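Local coordinates for superoxide dismutase (Leishmania major, PDB 4F2N), which catalyses the dismutation of superoxide to molecular oxygen and hydrogen peroxide at a mononuclear iron centre, at residues W158-P163 and G183-I187; I46-M50 and E211-I215; A65-L70 and Q101-H105; T125-A129 and M224-A228; H58-H63 and H108-W112. All blocks are in the same frame, centred on the assembly; numbering follows the deposited sequence.

In the fold
Contacts 3 and 5 are the buried ones and share helices 52-71 and 96-113: contact 5 holds two iron ligands amid aromatic rings, while contact 3, joined to it by a hydrogen bond between H63 and H105, mixes glutamine polarity with packing near the second subunit. The other three are only partly buried. Contact 1 is a backbone-bonded strand pair of the C-terminal sheet, tied by a hydrogen bond from R185 to A228 of contact 4, whose two helices meet through a tyrosine without a hydrogen bond. Contact 2, likewise without hydrogen bonds across it, fits an isoleucine into a bulged loop and links the two family regions; its M50 touches F111 of contact 5.

Contact 1 of 5, residues W158-P163 and G183-I187; sequences WLCVDP and GLRPI
V161 and R185 form the hydrogen-bonded pair of an antiparallel ladder that joins strands 155-161 and 185-191 in the three-stranded sheet of the C-terminal alpha/beta domain. V161 N gives its hydrogen to R185 O at 2.8 Å, and R185 N returns one to V161 O at 2.9 Å. A third rung runs from I187 N to L159 O at 2.8 Å. Between them C160 and P186 make the non-hydrogen-bonded pair, and on their face P186 CB lies 3.7 Å from W158 CE3, the two side chains running alongside in the same direction. The I187 branch CG1 is placed between its backbone N and carbonyl carbon (chi1 73°), which carries CD1 to 3.8 Å from L159 CD2, while CG2 touches V161 CG2, the two side chains crossing at about a right angle. Toward P163, the CB of this proline rests over one face of the R185 guanidinium, 3.8 Å from R185 NE.

In the next shell, W158 NE1 is bound to T173 OG1 on the neighbouring strand, F110 of helix 96-113 packs against W158 and P186, and helix 218-229 covers V161 and I187. From that helix A228 O takes the end of the extended R185 chain, with R185 NH1 hydrogen-bonded to it.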
# COMPACT_ATOMS: atom_id res chain seq x y z
N TRP B 158 3.45 10.86 -10.56
CA TRP B 158 2.93 12.14 -11.06
C TRP B 158 3.79 12.70 -12.13
O TRP B 158 5.02 12.57 -12.09
CB TRP B 158 3.00 13.16 -9.92
CG TRP B 158 2.23 12.77 -8.68
CD1 TRP B 158 2.69 12.04 -7.57
CD2 TRP B 158 0.84 13.11 -8.36
NE1 TRP B 158 1.70 11.90 -6.64
CE2 TRP B 158 0.56 12.51 -7.04
CE3 TRP B 158 -0.18 13.83 -9.01
CZ2 TRP B 158 -0.68 12.64 -6.41
CZ3 TRP B 158 -1.44 13.95 -8.38
CH2 TRP B 158 -1.67 13.37 -7.08
N LEU B 159 3.15 13.39 -13.07
CA LEU B 159 3.85 14.35 -13.94
C LEU B 159 3.41 15.74 -13.48
O LEU B 159 2.21 16.03 -13.44
CB LEU B 159 3.50 14.13 -15.42
CG LEU B 159 4.12 15.09 -16.47
CD1 LEU B 159 5.64 14.95 -16.51
CD2 LEU B 159 3.53 14.75 -17.84
N CYS B 160 4.37 16.57 -13.10
CA CYS B 160 4.09 17.91 -12.59
C CYS B 160 4.84 18.99 -13.34
O CYS B 160 5.90 18.75 -13.95
CB CYS B 160 4.45 18.05 -11.10
SG CYS B 160 3.60 16.92 -9.98
N VAL B 161 4.28 20.19 -13.26
CA VAL B 161 4.95 21.40 -13.70
C VAL B 161 5.50 22.06 -12.42
O VAL B 161 4.80 22.20 -11.38
CB VAL B 161 3.95 22.37 -14.37
CG1 VAL B 161 4.50 23.79 -14.43
CG2 VAL B 161 3.50 21.86 -15.75
N ASP B 162 6.76 22.45 -12.47
CA ASP B 162 7.32 23.32 -11.43
C ASP B 162 7.05 24.77 -11.89
O ASP B 162 7.59 25.19 -12.91
CB ASP B 162 8.83 23.05 -11.26
CG ASP B 162 9.49 23.95 -10.21
OD1 ASP B 162 9.12 25.14 -10.09
OD2 ASP B 162 10.44 23.48 -9.55
N PRO B 163 6.21 25.53 -11.14
CA PRO B 163 5.79 26.82 -11.69
C PRO B 163 6.91 27.85 -11.73
O PRO B 163 6.85 28.81 -12.53
CB PRO B 163 4.68 27.27 -10.74
CG PRO B 163 5.02 26.63 -9.42
CD PRO B 163 5.60 25.28 -9.81
N GLY B 183 4.40 22.57 -3.58
CA GLY B 183 4.23 23.70 -4.53
C GLY B 183 4.33 23.29 -5.99
O GLY B 183 4.34 24.15 -6.89
N LEU B 184 4.40 21.99 -6.26
CA LEU B 184 4.36 21.53 -7.66
C LEU B 184 2.91 21.53 -8.15
O LEU B 184 1.99 21.50 -7.34
CB LEU B 184 4.98 20.13 -7.81
CG LEU B 184 6.52 20.08 -7.57
CD1 LEU B 184 7.03 18.67 -7.80
CD2 LEU B 184 7.30 21.05 -8.46
N ARG B 185 2.72 21.53 -9.47
CA ARG B 185 1.40 21.57 -10.07
C ARG B 185 1.20 20.35 -10.92
O ARG B 185 1.76 20.28 -12.01
CB ARG B 185 1.26 22.85 -10.92
CG ARG B 185 1.23 24.10 -10.07
CD ARG B 185 1.15 25.38 -10.91
NE ARG B 185 1.01 26.58 -10.08
CZ ARG B 185 0.82 27.83 -10.53
NH1 ARG B 185 0.77 28.10 -11.82
NH2 ARG B 185 0.70 28.83 -9.68
N PRO B 186 0.46 19.37 -10.39
CA PRO B 186 0.19 18.12 -11.11
C PRO B 186 -0.53 18.37 -12.42
O PRO B 186 -1.40 19.24 -12.48
CB PRO B 186 -0.72 17.33 -10.12
CG PRO B 186 -0.34 17.90 -8.77
CD PRO B 186 -0.16 19.37 -9.05
N ILE B 187 -0.16 17.61 -13.46
CA ILE B 187 -0.89 17.62 -14.72
C ILE B 187 -1.34 16.22 -15.12
O ILE B 187 -2.21 16.08 -15.98
CB ILE B 187 -0.14 18.35 -15.88
CG1 ILE B 187 1.05 17.52 -16.39
CG2 ILE B 187 0.31 19.75 -15.44
CD1 ILE B 187 1.79 18.14 -17.57

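Contact 2 of 5, residues I46-M50 and E211-I215; sequences IQPVM and ELWQI
I215 pushes its branched side chain among I46, P48 and V49 of a loop that forms a classic beta bulge: V49 and M50 both face I46, whose carbonyl O accepts from V49 N and M50 N alike. A cis peptide bond before P48 turns the chain inside this tight loop, and I46 N closes it by bonding to M50 O. The contact thus sets the loop before helix 52-71, in the alpha-hairpin region, against the 211-215 segment.

Each neighbour meets I215 at a different angle. I46 lies across it at about a right angle, CG2 reaching I215 CD1 at 3.7 Å. P48 runs past it in the opposite direction, bringing CD to 3.7 Å from I215 CG2. V49 comes at a slant, its CB 3.9 Å from I215 CD1. The first torsion of I215 (chi1 57°) tucks CG1 between the backbone N and the carbonyl carbon; CD1 then reaches I46 and V49, and CG2 is left to lie against the loop backbone, 3.4 Å from Q47 O. Beyond the isoleucine, Q214 OE1 stands 3.4 Å from P48 CG, a polar tip beside a proline ring with no hydrogen bond between them. L115 covers I46, M50 and L212 from a nearby loop, and I215 is also backbone hydrogen-bonded to S116. The M50 methyl CE reaches across to the same isoleucine, 4.2 Å from I215 CD1, with L212 CD1 slightly farther off. The closest approach belongs to V49, whose CG2 comes within 3.2 Å of E211 O, the same carbonyl that accepts from Q214 N.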
# COMPACT_ATOMS: atom_id res chain seq x y z
N ILE B 46 -13.35 1.37 -17.82
CA ILE B 46 -12.64 2.30 -18.70
C ILE B 46 -11.87 1.48 -19.71
O ILE B 46 -10.67 1.24 -19.55
CB ILE B 46 -11.66 3.28 -17.96
CG1 ILE B 46 -12.27 3.81 -16.65
CG2 ILE B 46 -11.25 4.43 -18.90
CD1 ILE B 46 -11.39 4.79 -15.90
N GLN B 47 -12.58 1.04 -20.74
CA GLN B 47 -12.03 0.19 -21.79
C GLN B 47 -10.96 0.91 -22.58
O GLN B 47 -11.08 2.12 -22.80
CB GLN B 47 -13.15 -0.29 -22.72
CG GLN B 47 -14.21 -1.13 -22.01
CD GLN B 47 -13.62 -2.34 -21.32
OE1 GLN B 47 -13.06 -3.23 -21.97
NE2 GLN B 47 -13.74 -2.39 -19.99
N PRO B 48 -9.92 0.18 -23.03
CA PRO B 48 -9.68 -1.28 -22.93
C PRO B 48 -8.89 -1.74 -21.70
O PRO B 48 -8.49 -2.90 -21.64
CB PRO B 48 -8.87 -1.57 -24.18
CG PRO B 48 -8.05 -0.33 -24.36
CD PRO B 48 -8.90 0.82 -23.89
N VAL B 49 -8.66 -0.85 -20.75
CA VAL B 49 -7.71 -1.13 -19.66
C VAL B 49 -8.36 -1.62 -18.35
O VAL B 49 -7.94 -2.66 -17.82
CB VAL B 49 -6.77 0.07 -19.42
CG1 VAL B 49 -5.84 -0.15 -18.21
CG2 VAL B 49 -5.98 0.33 -20.70
N MET B 50 -9.37 -0.90 -17.87
CA MET B 50 -10.06 -1.21 -16.61
C MET B 50 -11.43 -1.86 -16.81
O MET B 50 -12.29 -1.25 -17.42
CB MET B 50 -10.28 0.06 -15.81
CG MET B 50 -9.01 0.61 -15.15
SD MET B 50 -9.44 2.09 -14.24
CE MET B 50 -7.81 2.77 -14.01
N GLU B 211 -0.09 -0.41 -19.96
CA GLU B 211 -1.37 -0.38 -20.69
C GLU B 211 -2.15 0.90 -20.41
O GLU B 211 -2.95 1.33 -21.23
CB GLU B 211 -2.19 -1.65 -20.40
CG GLU B 211 -1.52 -2.91 -20.95
CD GLU B 211 -2.34 -4.18 -20.79
OE1 GLU B 211 -3.58 -4.09 -20.63
OE2 GLU B 211 -1.73 -5.29 -20.84
N LEU B 212 -1.90 1.52 -19.25
CA LEU B 212 -2.64 2.70 -18.81
C LEU B 212 -2.66 3.83 -19.85
O LEU B 212 -3.65 4.56 -19.95
CB LEU B 212 -2.06 3.23 -17.49
CG LEU B 212 -2.85 4.32 -16.75
CD1 LEU B 212 -4.27 3.91 -16.38
CD2 LEU B 212 -2.09 4.74 -15.50
N TRP B 213 -1.58 3.94 -20.63
CA TRP B 213 -1.49 5.01 -21.63
C TRP B 213 -2.66 4.99 -22.59
O TRP B 213 -3.05 6.04 -23.07
CB TRP B 213 -0.17 4.94 -22.42
CG TRP B 213 1.06 5.00 -21.55
CD1 TRP B 213 2.07 4.06 -21.43
CD2 TRP B 213 1.44 6.09 -20.62
NE1 TRP B 213 3.03 4.47 -20.51
CE2 TRP B 213 2.72 5.69 -20.02
CE3 TRP B 213 0.88 7.32 -20.28
CZ2 TRP B 213 3.38 6.49 -19.08
CZ3 TRP B 213 1.57 8.12 -19.33
CH2 TRP B 213 2.78 7.71 -18.76
N GLN B 214 -3.21 3.81 -22.86
CA GLN B 214 -4.33 3.67 -23.79
C GLN B 214 -5.60 4.36 -23.32
O GLN B 214 -6.50 4.59 -24.12
CB GLN B 214 -4.62 2.19 -24.10
CG GLN B 214 -3.42 1.45 -24.64
CD GLN B 214 -3.66 -0.04 -24.72
OE1 GLN B 214 -4.74 -0.47 -25.11
NE2 GLN B 214 -2.67 -0.84 -24.34
N ILE B 215 -5.69 4.70 -22.03
CA ILE B 215 -6.89 5.38 -21.55
C ILE B 215 -6.62 6.77 -20.95
O ILE B 215 -7.50 7.35 -20.32
CB ILE B 215 -7.71 4.54 -20.52
CG1 ILE B 215 -6.84 4.15 -19.30
CG2 ILE B 215 -8.37 3.33 -21.18
CD1 ILE B 215 -7.67 3.66 -18.13

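Contact 3 of 5, residues A65-L70 and Q101-H105; sequences AYVDKL and QAAQH
Y66 OH receives a hydrogen from Q104 NE2 at 3.0 Å, a nearly straight bond (171°) with the oxygen lying close to the amide plane. The other end of that amide is held as well: Q104 OE1 accepts from W156 NE1 and N107 ND2, so three partners fix the rotation of the group. Q104 CB sits over the middle of the Y66 ring, 3.4 Å from its centroid, a CH-pi contact; beyond it the bend at chi2 (-68°) leads CG and the amide along the ring toward the hydroxyl. Ring and amide planes stand steeply to each other. In iron superoxide dismutases a tyrosine and a glutamine at such positions belong to the second shell of the metal, and the nearest atom of the Q104 side chain is about 5 Å from the iron here, consistent with that role.

One turn away Q101 acts as a knob in a hole made by A65, Y66, K69 and L70. Its OE1 approaches the edge of the Y66 ring, 3.3 Å from Y66 CD1, and lies 3.2 Å from K69 CB. On the far flank V67 CG2 covers one face of H105, 3.5 Å from H105 ND1, which is itself bonded to H63 NE2. L70 CD1 meets A102 CB at 4.0 Å.

The two helix segments, 8.7 Å apart at their axes and inclined at 142°, belong to the antiparallel pair 52-71 and 96-113 of the alpha-hairpin region. Helix 82-89, from the connection between them, covers L70, A102 and H105, whereas F152 of the second subunit packs on Y66 and Q104.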
# COMPACT_ATOMS: atom_id res chain seq x y z
N ALA B 65 -15.38 5.74 0.12
CA ALA B 65 -15.08 5.69 1.55
C ALA B 65 -14.29 6.92 2.01
O ALA B 65 -14.51 7.41 3.11
CB ALA B 65 -14.34 4.40 1.91
N TYR B 66 -13.36 7.40 1.18
CA TYR B 66 -12.60 8.63 1.52
C TYR B 66 -13.54 9.84 1.59
O TYR B 66 -13.41 10.69 2.47
CB TYR B 66 -11.52 8.91 0.46
CG TYR B 66 -10.41 7.87 0.43
CD1 TYR B 66 -9.60 7.64 1.56
CD2 TYR B 66 -10.15 7.14 -0.72
CE1 TYR B 66 -8.57 6.70 1.54
CE2 TYR B 66 -9.13 6.20 -0.76
CZ TYR B 66 -8.33 6.00 0.38
OH TYR B 66 -7.32 5.08 0.32
N VAL B 67 -14.47 9.92 0.66
CA VAL B 67 -15.46 11.05 0.63
C VAL B 67 -16.28 11.01 1.93
O VAL B 67 -16.45 12.03 2.62
CB VAL B 67 -16.36 10.97 -0.64
CG1 VAL B 67 -17.61 11.87 -0.54
CG2 VAL B 67 -15.53 11.32 -1.88
N ASP B 68 -16.74 9.82 2.28
CA ASP B 68 -17.62 9.66 3.46
C ASP B 68 -16.87 9.99 4.74
O ASP B 68 -17.39 10.69 5.61
CB ASP B 68 -18.23 8.24 3.51
CG ASP B 68 -19.24 7.97 2.37
OD1 ASP B 68 -19.59 8.89 1.61
OD2 ASP B 68 -19.67 6.81 2.23
N LYS B 69 -15.64 9.51 4.85
CA LYS B 69 -14.85 9.75 6.07
C LYS B 69 -14.50 11.22 6.21
O LYS B 69 -14.65 11.81 7.30
CB LYS B 69 -13.61 8.85 6.09
CG LYS B 69 -12.75 8.97 7.34
CD LYS B 69 -13.47 8.47 8.56
CE LYS B 69 -12.52 8.48 9.75
NZ LYS B 69 -13.04 7.57 10.80
N LEU B 70 -14.06 11.83 5.11
CA LEU B 70 -13.71 13.26 5.12
C LEU B 70 -14.88 14.14 5.61
O LEU B 70 -14.68 15.07 6.39
CB LEU B 70 -13.25 13.71 3.72
CG LEU B 70 -12.89 15.18 3.51
CD1 LEU B 70 -11.78 15.59 4.46
CD2 LEU B 70 -12.47 15.39 2.06
N GLN B 101 -7.56 11.55 4.26
CA GLN B 101 -8.84 11.42 3.53
C GLN B 101 -8.94 12.53 2.47
O GLN B 101 -9.41 12.29 1.35
CB GLN B 101 -10.04 11.47 4.47
CG GLN B 101 -10.00 10.46 5.61
CD GLN B 101 -9.97 9.03 5.14
OE1 GLN B 101 -10.88 8.55 4.45
NE2 GLN B 101 -8.91 8.34 5.48
N ALA B 102 -8.53 13.74 2.83
CA ALA B 102 -8.62 14.91 1.91
C ALA B 102 -7.70 14.73 0.71
O ALA B 102 -8.13 14.88 -0.47
CB ALA B 102 -8.31 16.20 2.65
N ALA B 103 -6.45 14.34 0.98
CA ALA B 103 -5.49 14.08 -0.11
C ALA B 103 -5.95 12.91 -0.98
O ALA B 103 -5.92 13.03 -2.19
CB ALA B 103 -4.08 13.82 0.44
N GLN B 104 -6.39 11.79 -0.38
CA GLN B 104 -6.90 10.69 -1.22
C GLN B 104 -8.11 11.09 -2.05
O GLN B 104 -8.27 10.63 -3.20
CB GLN B 104 -7.20 9.42 -0.39
CG GLN B 104 -5.93 8.69 0.07
CD GLN B 104 -5.16 8.05 -1.10
OE1 GLN B 104 -4.43 8.74 -1.83
NE2 GLN B 104 -5.31 6.74 -1.26
N HIS B 105 -9.00 11.93 -1.50
CA HIS B 105 -10.15 12.42 -2.27
C HIS B 105 -9.67 13.21 -3.47
O HIS B 105 -10.09 12.96 -4.61
CB HIS B 105 -11.14 13.22 -1.40
CG HIS B 105 -12.27 13.85 -2.17
ND1 HIS B 105 -12.89 13.24 -3.21
CD2 HIS B 105 -12.92 15.09 -1.99
CE1 HIS B 105 -13.88 14.03 -3.67
NE2 HIS B 105 -13.89 15.17 -2.95

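Contact 4 of 5, residues T125-A129 and M224-A228; sequences TLENA and MYERA
Y225 is thrown out from helix 218-229 by a first torsion that sets CG opposite the backbone N (chi1 171°), and its ring reaches across to A129 on helix 124-134. L126 uses the same kind of first torsion (chi1 -176°), which brings its CD1 methyl back to the root of the tyrosine. The tyrosine side chain is therefore touched at its root and at its phenol end by residues one turn apart on the facing helix.

At its outer end A129 CB lies 3.4 Å from Y225 CZ and equally close to Y225 OH; CE1 and CE2 are almost evenly spaced from the methyl, so the alanine is centred on the phenol end. At the inner end L126 CD1 is 4.1 Å from Y225 CB. T125 supplies a third and looser touch, its CG2 methyl 4.3 Å from Y225 CE2. That same methyl is 3.8 Å from E226 OE2, where the glutamate, extended beyond CG, crosses the threonine at about a right angle, a van der Waals contact between two solvent-exposed residues.

No hydrogen bond links the segments, and their axes stay 10.9 Å apart, a gap spanned mainly by the long tyrosine side chain. The two short helical segments are inclined at 69°. L126 also packs on W218, V221 and C222 of helix 218-229, while behind Y225 lie V161 and I187 of the sheet. The contact joins the first helix of the C-terminal alpha/beta domain to its last, the latter lying against the antiparallel sheet of the iron/manganese superoxide dismutase fold.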
# COMPACT_ATOMS: atom_id res chain seq x y z
N THR B 125 0.73 20.77 -28.51
CA THR B 125 1.35 21.62 -27.47
C THR B 125 2.01 20.76 -26.38
O THR B 125 3.16 20.99 -25.98
CB THR B 125 0.32 22.58 -26.83
OG1 THR B 125 -0.13 23.50 -27.83
CG2 THR B 125 0.96 23.39 -25.69
N LEU B 126 1.26 19.76 -25.94
CA LEU B 126 1.73 18.87 -24.86
C LEU B 126 2.86 17.98 -25.34
O LEU B 126 3.86 17.82 -24.64
CB LEU B 126 0.58 18.03 -24.31
CG LEU B 126 0.96 17.14 -23.10
CD1 LEU B 126 1.58 17.93 -21.96
CD2 LEU B 126 -0.27 16.36 -22.64
N GLU B 127 2.71 17.40 -26.54
CA GLU B 127 3.76 16.58 -27.14
C GLU B 127 5.11 17.31 -27.17
O GLU B 127 6.13 16.76 -26.74
CB GLU B 127 3.36 16.15 -28.55
CG GLU B 127 4.31 15.11 -29.14
CD GLU B 127 3.81 14.59 -30.47
OE1 GLU B 127 2.92 15.23 -31.08
OE2 GLU B 127 4.31 13.54 -30.91
N ASN B 128 5.11 18.54 -27.69
CA ASN B 128 6.31 19.38 -27.74
C ASN B 128 6.92 19.60 -26.35
O ASN B 128 8.14 19.51 -26.19
CB ASN B 128 6.00 20.74 -28.41
CG ASN B 128 5.68 20.62 -29.89
OD1 ASN B 128 6.04 19.65 -30.55
ND2 ASN B 128 4.99 21.63 -30.42
N ALA B 129 6.06 19.88 -25.37
CA ALA B 129 6.54 20.18 -24.00
C ALA B 129 7.18 18.95 -23.36
O ALA B 129 8.22 19.06 -22.70
CB ALA B 129 5.39 20.67 -23.14
N MET B 224 -4.39 21.10 -18.27
CA MET B 224 -3.65 21.31 -17.02
C MET B 224 -2.27 21.93 -17.27
O MET B 224 -1.82 22.83 -16.55
CB MET B 224 -3.51 19.98 -16.26
CG MET B 224 -4.84 19.44 -15.70
SD MET B 224 -5.72 20.61 -14.63
CE MET B 224 -4.47 21.11 -13.46
N TYR B 225 -1.57 21.42 -18.26
CA TYR B 225 -0.24 21.94 -18.59
C TYR B 225 -0.29 23.44 -18.92
O TYR B 225 0.49 24.24 -18.38
CB TYR B 225 0.38 21.14 -19.76
CG TYR B 225 1.65 21.78 -20.26
CD1 TYR B 225 2.84 21.65 -19.56
CD2 TYR B 225 1.64 22.60 -21.40
CE1 TYR B 225 4.01 22.24 -20.00
CE2 TYR B 225 2.80 23.23 -21.85
CZ TYR B 225 3.98 23.05 -21.13
OH TYR B 225 5.14 23.66 -21.54
N GLU B 226 -1.21 23.84 -19.78
CA GLU B 226 -1.32 25.26 -20.18
C GLU B 226 -1.58 26.17 -18.99
O GLU B 226 -0.90 27.20 -18.82
CB GLU B 226 -2.36 25.43 -21.29
CG GLU B 226 -1.86 24.89 -22.62
CD GLU B 226 -2.94 24.66 -23.67
OE1 GLU B 226 -4.14 24.86 -23.39
OE2 GLU B 226 -2.60 24.27 -24.80
N ARG B 227 -2.54 25.81 -18.13
CA ARG B 227 -2.83 26.65 -16.99
C ARG B 227 -1.73 26.61 -15.93
O ARG B 227 -1.49 27.60 -15.29
CB ARG B 227 -4.21 26.39 -16.37
CG ARG B 227 -4.47 24.99 -15.80
CD ARG B 227 -5.97 24.82 -15.50
NE ARG B 227 -6.43 25.66 -14.38
CZ ARG B 227 -6.35 25.33 -13.08
NH1 ARG B 227 -5.82 24.17 -12.71
NH2 ARG B 227 -6.78 26.17 -12.15
N ALA B 228 -1.08 25.45 -15.76
CA ALA B 228 -0.06 25.32 -14.69
C ALA B 228 1.22 26.11 -15.02
O ALA B 228 1.87 26.64 -14.10
CB ALA B 228 0.27 23.85 -14.43

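Contact 5 of 5, residues H58-H63 and H108-W112; sequences HYSKHH and HSFFW. With FE2 (Fe (II) ion), chain N.
H58 leaves its helix with CB 3.9 Å from W112 CH2, and that same carbon lies over one face of the imidazole, 3.6 Å from both H58 CG and H58 ND1. The tryptophan thus presents its edge to the histidine face, the planes at 79°. Further out, H58 CE1 comes near F111 CE2 and H58 CD2 lies beside H108 CD2 at 3.6 Å. At the tip H58 NE2 binds the iron at 2.2 Å; H108 NE2 binds it too, and the two imidazoles meet rim to rim, nearly perpendicular.

W112 is itself positioned: its NE1 donates to H63 ND1 at 2.9 Å; H63 ND1 lies in the indole plane, whereas NE1 stands 19° out of the histidine plane. H63, whose backbone N closes the wider pi-type turn onto H58 O, carries H108 CB over the centre of its ring. Y59 turns its edge to the face of the W112 five-membered ring. H108 ND1 is tied to Q104 O, which fixes the rotation of this ligand.

D191 and H195 complete the coordination with a water that stands 2.3 Å from the iron, opposite H58: the three-histidine, one-aspartate, one-solvent site of iron superoxide dismutases.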
# COMPACT_ATOMS: atom_id res chain seq x y z
N HIS B 58 -13.03 0.57 -7.30
CA HIS B 58 -12.11 1.69 -7.05
C HIS B 58 -12.86 2.96 -6.74
O HIS B 58 -12.51 3.72 -5.80
CB HIS B 58 -11.21 1.91 -8.28
CG HIS B 58 -9.93 2.65 -7.95
ND1 HIS B 58 -8.91 2.76 -8.83
CD2 HIS B 58 -9.50 3.28 -6.77
CE1 HIS B 58 -7.89 3.43 -8.24
NE2 HIS B 58 -8.26 3.74 -6.99
N TYR B 59 -13.90 3.20 -7.54
CA TYR B 59 -14.69 4.42 -7.46
C TYR B 59 -15.79 4.30 -6.40
O TYR B 59 -15.87 5.14 -5.50
CB TYR B 59 -15.29 4.72 -8.85
CG TYR B 59 -16.26 5.90 -8.95
CD1 TYR B 59 -15.80 7.21 -9.04
CD2 TYR B 59 -17.64 5.69 -8.98
CE1 TYR B 59 -16.68 8.29 -9.15
CE2 TYR B 59 -18.54 6.76 -9.10
CZ TYR B 59 -18.05 8.04 -9.20
OH TYR B 59 -18.95 9.07 -9.30
N SER B 60 -16.65 3.28 -6.52
CA SER B 60 -17.78 3.13 -5.59
C SER B 60 -17.41 2.63 -4.19
O SER B 60 -18.18 2.85 -3.27
CB SER B 60 -18.87 2.22 -6.15
OG SER B 60 -19.40 2.85 -7.28
N LYS B 61 -16.27 1.94 -4.04
CA LYS B 61 -15.85 1.47 -2.70
C LYS B 61 -14.74 2.32 -2.11
O LYS B 61 -14.95 2.94 -1.09
CB LYS B 61 -15.40 -0.00 -2.65
CG LYS B 61 -16.24 -1.00 -3.43
CD LYS B 61 -17.62 -1.19 -2.85
CE LYS B 61 -18.43 -2.07 -3.80
NZ LYS B 61 -19.86 -2.03 -3.43
N HIS B 62 -13.56 2.32 -2.74
CA HIS B 62 -12.38 3.03 -2.21
C HIS B 62 -12.57 4.53 -2.17
O HIS B 62 -12.49 5.16 -1.11
CB HIS B 62 -11.12 2.68 -3.01
CG HIS B 62 -10.68 1.25 -2.83
ND1 HIS B 62 -9.87 0.86 -1.83
CD2 HIS B 62 -10.96 0.11 -3.58
CE1 HIS B 62 -9.65 -0.47 -1.93
NE2 HIS B 62 -10.31 -0.92 -3.01
N HIS B 63 -12.85 5.12 -3.32
CA HIS B 63 -12.99 6.56 -3.36
C HIS B 63 -14.16 7.02 -2.51
O HIS B 63 -14.04 7.95 -1.74
CB HIS B 63 -13.16 7.03 -4.79
CG HIS B 63 -13.00 8.51 -4.95
ND1 HIS B 63 -13.02 9.11 -6.15
CD2 HIS B 63 -12.78 9.50 -4.02
CE1 HIS B 63 -12.84 10.44 -5.99
NE2 HIS B 63 -12.70 10.68 -4.69
N HIS B 108 -7.73 10.86 -6.11
CA HIS B 108 -8.64 10.05 -6.96
C HIS B 108 -9.42 10.90 -7.93
O HIS B 108 -9.59 10.52 -9.09
CB HIS B 108 -9.61 9.18 -6.12
CG HIS B 108 -8.93 7.98 -5.47
ND1 HIS B 108 -8.27 8.06 -4.28
CD2 HIS B 108 -8.76 6.68 -5.93
CE1 HIS B 108 -7.73 6.88 -3.98
NE2 HIS B 108 -8.01 6.02 -4.99
N SER B 109 -9.92 12.06 -7.48
CA SER B 109 -10.65 12.98 -8.36
C SER B 109 -9.81 13.39 -9.55
O SER B 109 -10.29 13.45 -10.68
CB SER B 109 -11.14 14.21 -7.58
OG SER B 109 -12.06 13.78 -6.58
N PHE B 110 -8.55 13.65 -9.28
CA PHE B 110 -7.62 14.10 -10.32
C PHE B 110 -7.37 12.95 -11.29
O PHE B 110 -7.42 13.14 -12.51
CB PHE B 110 -6.30 14.60 -9.70
CG PHE B 110 -5.40 15.23 -10.72
CD1 PHE B 110 -5.68 16.50 -11.22
CD2 PHE B 110 -4.27 14.57 -11.18
CE1 PHE B 110 -4.85 17.10 -12.17
CE2 PHE B 110 -3.44 15.16 -12.13
CZ PHE B 110 -3.73 16.42 -12.63
N PHE B 111 -7.15 11.75 -10.73
CA PHE B 111 -7.01 10.52 -11.52
C PHE B 111 -8.16 10.29 -12.50
O PHE B 111 -7.90 9.96 -13.67
CB PHE B 111 -6.89 9.33 -10.56
CG PHE B 111 -6.42 8.05 -11.19
CD1 PHE B 111 -5.34 8.02 -12.08
CD2 PHE B 111 -7.03 6.85 -10.84
CE1 PHE B 111 -4.90 6.81 -12.63
CE2 PHE B 111 -6.59 5.62 -11.39
CZ PHE B 111 -5.52 5.61 -12.27
N TRP B 112 -9.40 10.43 -12.05
CA TRP B 112 -10.54 10.23 -12.97
C TRP B 112 -10.54 11.21 -14.11
O TRP B 112 -10.90 10.85 -15.22
CB TRP B 112 -11.88 10.28 -12.24
CG TRP B 112 -11.97 9.36 -11.06
CD1 TRP B 112 -12.46 9.66 -9.79
CD2 TRP B 112 -11.55 7.95 -10.98
NE1 TRP B 112 -12.38 8.57 -8.95
CE2 TRP B 112 -11.84 7.51 -9.61
CE3 TRP B 112 -10.98 7.05 -11.87
CZ2 TRP B 112 -11.57 6.21 -9.18
CZ3 TRP B 112 -10.70 5.75 -11.43
CH2 TRP B 112 -10.99 5.34 -10.11
FE FE2 N . -6.86 4.38 -5.45
O HOH W 1 -5.28 5.08 -4.00